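Side-chain contact in D-glycero-alpha-D-manno-heptose 7-phosphate kinase (Campylobacter jejuni subsp. jejuni, PDB 4N3O), which phosphorylates D-glycero-alpha-D-manno-heptose 7-phosphate at C-1 with ATP, an early step toward the GDP-heptose used in capsule polysaccharide synthesis: residues 85-90 with 124-129. Residues are numbered along the deposited sequence; the frame is centred on the assembly and turned at random.
Sequences KSIYNR and VGVIKA
Ile87 reaches from helix 82-96 onto Val126 and Ile127 of helix 118-134, a purely apolar helix-helix contact in the N-terminal domain of this GHMP kinase, where the helices pack against a mixed beta-sheet. Its side chain straddles one branch of Val126. The branch methyl CG2 of Ile87 lies 3.9 Å from Val126 CG1, and the chain end, Ile87 CD1, comes equally near that same CG1, so a single valine methyl is touched by two methyls of the isoleucine. The two side chains meet at a slant. Val126 holds CG1 trans to its own nitrogen (chi1 175°), which presents this methyl, rather than CG2, to the other helix. Ile127 is approached differently: its side chain runs roughly at right angles to that of Ile87, and the touch comes through its CG1 methylene, not through a methyl. In Ile87, with chi1 at -69°, the CG1 arm that carries CD1 lies beside the backbone nitrogen while CG2 lies beside the carbonyl carbon; both branches reach Val126, and CG2 alone also meets Ile127. The backbones are closest at Ile87 and Ile127, whose CA atoms are 6.9 Å apart. All three side chains are buried. Beyond the pair, Ile127 also packs on Ala147 of helix 140-153, and Arg90, one turn along from Ile87, forms a salt bridge with Glu149 of that helix. At Ile127 the nearest approach is Ile87 CG2 to Ile127 CG1, 4.1 Å.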
loop_
_atom_site.group_PDB
_atom_site.type_symbol
_atom_site.label_atom_id
_atom_site.label_comp_id
_atom_site.label_asym_id
_atom_site.label_seq_id
_atom_site.Cartn_x
_atom_site.Cartn_y
_atom_site.Cartn_z
ATOM N N LYS A 85 -16.925 24.811 -1.032
ATOM C CA LYS A 85 -17.856 25.757 -1.626
ATOM C C LYS A 85 -17.348 26.205 -2.998
ATOM O O LYS A 85 -18.106 26.211 -3.959
ATOM C CB LYS A 85 -18.138 26.962 -0.695
ATOM C CG LYS A 85 -19.118 26.628 0.427
ATOM C CD LYS A 85 -19.489 27.833 1.291
ATOM C CE LYS A 85 -18.482 28.126 2.390
ATOM N NZ LYS A 85 -18.499 27.102 3.478
ATOM N N SER A 86 -16.070 26.562 -3.093
ATOM C CA SER A 86 -15.502 26.995 -4.374
ATOM C C SER A 86 -15.720 25.917 -5.435
ATOM O O SER A 86 -16.066 26.222 -6.565
ATOM C CB SER A 86 -14.010 27.248 -4.249
ATOM O OG SER A 86 -13.718 28.108 -3.173
ATOM N N ILE A 87 -15.486 24.656 -5.064
ATOM C CA ILE A 87 -15.677 23.560 -5.979
ATOM C C ILE A 87 -17.150 23.497 -6.354
ATOM O O ILE A 87 -17.503 23.503 -7.532
ATOM C CB ILE A 87 -15.204 22.228 -5.358
ATOM C CG1 ILE A 87 -13.674 22.246 -5.210
ATOM C CG2 ILE A 87 -15.640 21.061 -6.223
ATOM C CD1 ILE A 87 -13.120 21.159 -4.317
ATOM N N TYR A 88 -18.018 23.452 -5.355
ATOM C CA TYR A 88 -19.450 23.409 -5.632
ATOM C C TYR A 88 -19.896 24.568 -6.543
ATOM O O TYR A 88 -20.518 24.354 -7.585
ATOM C CB TYR A 88 -20.247 23.442 -4.334
ATOM C CG TYR A 88 -21.722 23.541 -4.575
ATOM C CD1 TYR A 88 -22.444 22.437 -4.984
ATOM C CD2 TYR A 88 -22.396 24.751 -4.399
ATOM C CE1 TYR A 88 -23.805 22.525 -5.220
ATOM C CE2 TYR A 88 -23.756 24.848 -4.625
ATOM C CZ TYR A 88 -24.456 23.730 -5.038
ATOM O OH TYR A 88 -25.803 23.810 -5.273
ATOM N N ASN A 89 -19.566 25.789 -6.142
ATOM C CA ASN A 89 -19.919 26.972 -6.920
ATOM C C ASN A 89 -19.495 26.856 -8.389
ATOM O O ASN A 89 -20.250 27.212 -9.288
ATOM C CB ASN A 89 -19.297 28.220 -6.291
ATOM C CG ASN A 89 -19.855 28.531 -4.896
ATOM O OD1 ASN A 89 -20.902 28.023 -4.487
ATOM N ND2 ASN A 89 -19.145 29.379 -4.163
ATOM N N ARG A 90 -18.309 26.311 -8.630
ATOM C CA ARG A 90 -17.790 26.182 -9.978
ATOM C C ARG A 90 -18.529 25.096 -10.774
ATOM O O ARG A 90 -18.799 25.262 -11.958
ATOM C CB ARG A 90 -16.293 25.912 -9.912
ATOM C CG ARG A 90 -15.563 25.934 -11.244
ATOM C CD ARG A 90 -15.456 27.320 -11.869
ATOM N NE ARG A 90 -14.673 27.242 -13.105
ATOM C CZ ARG A 90 -13.356 27.427 -13.195
ATOM N NH1 ARG A 90 -12.627 27.751 -12.129
ATOM N NH2 ARG A 90 -12.763 27.305 -14.377
ATOM N N VAL A 124 -8.918 17.418 -6.443
ATOM C CA VAL A 124 -9.098 16.442 -7.531
ATOM C C VAL A 124 -10.105 15.346 -7.157
ATOM O O VAL A 124 -10.986 15.026 -7.933
ATOM C CB VAL A 124 -7.745 15.842 -7.963
ATOM C CG1 VAL A 124 -7.930 14.596 -8.809
ATOM C CG2 VAL A 124 -6.944 16.892 -8.722
ATOM N N GLY A 125 -9.995 14.788 -5.964
ATOM C CA GLY A 125 -10.930 13.749 -5.564
ATOM C C GLY A 125 -12.376 14.214 -5.537
ATOM O O GLY A 125 -13.272 13.491 -5.943
ATOM N N VAL A 126 -12.601 15.438 -5.075
ATOM C CA VAL A 126 -13.952 15.986 -4.977
ATOM C C VAL A 126 -14.531 16.303 -6.369
ATOM O O VAL A 126 -15.663 15.899 -6.709
ATOM C CB VAL A 126 -13.926 17.224 -4.087
ATOM C CG1 VAL A 126 -15.279 17.890 -4.052
ATOM C CG2 VAL A 126 -13.466 16.830 -2.686
ATOM N N ILE A 127 -13.745 17.006 -7.181
ATOM C CA ILE A 127 -14.157 17.329 -8.532
ATOM C C ILE A 127 -14.547 16.047 -9.242
ATOM O O ILE A 127 -15.575 15.989 -9.900
ATOM C CB ILE A 127 -13.025 18.040 -9.307
ATOM C CG1 ILE A 127 -12.844 19.467 -8.768
ATOM C CG2 ILE A 127 -13.364 18.117 -10.781
ATOM C CD1 ILE A 127 -11.593 20.180 -9.242
ATOM N N LYS A 128 -13.727 15.006 -9.091
ATOM C CA LYS A 128 -13.981 13.703 -9.737
ATOM C C LYS A 128 -15.272 13.073 -9.257
ATOM O O LYS A 128 -15.955 12.399 -10.008
ATOM C CB LYS A 128 -12.815 12.759 -9.469
ATOM C CG LYS A 128 -12.931 11.403 -10.124
ATOM C CD LYS A 128 -12.901 11.450 -11.645
ATOM C CE LYS A 128 -13.052 10.047 -12.180
ATOM N NZ LYS A 128 -13.062 10.026 -13.654
ATOM N N ALA A 129 -15.606 13.298 -8.000
ATOM C CA ALA A 129 -16.840 12.772 -7.456
ATOM C C ALA A 129 -18.043 13.414 -8.165
ATOM O O ALA A 129 -18.986 12.730 -8.551
ATOM C CB ALA A 129 -16.897 13.036 -5.966
#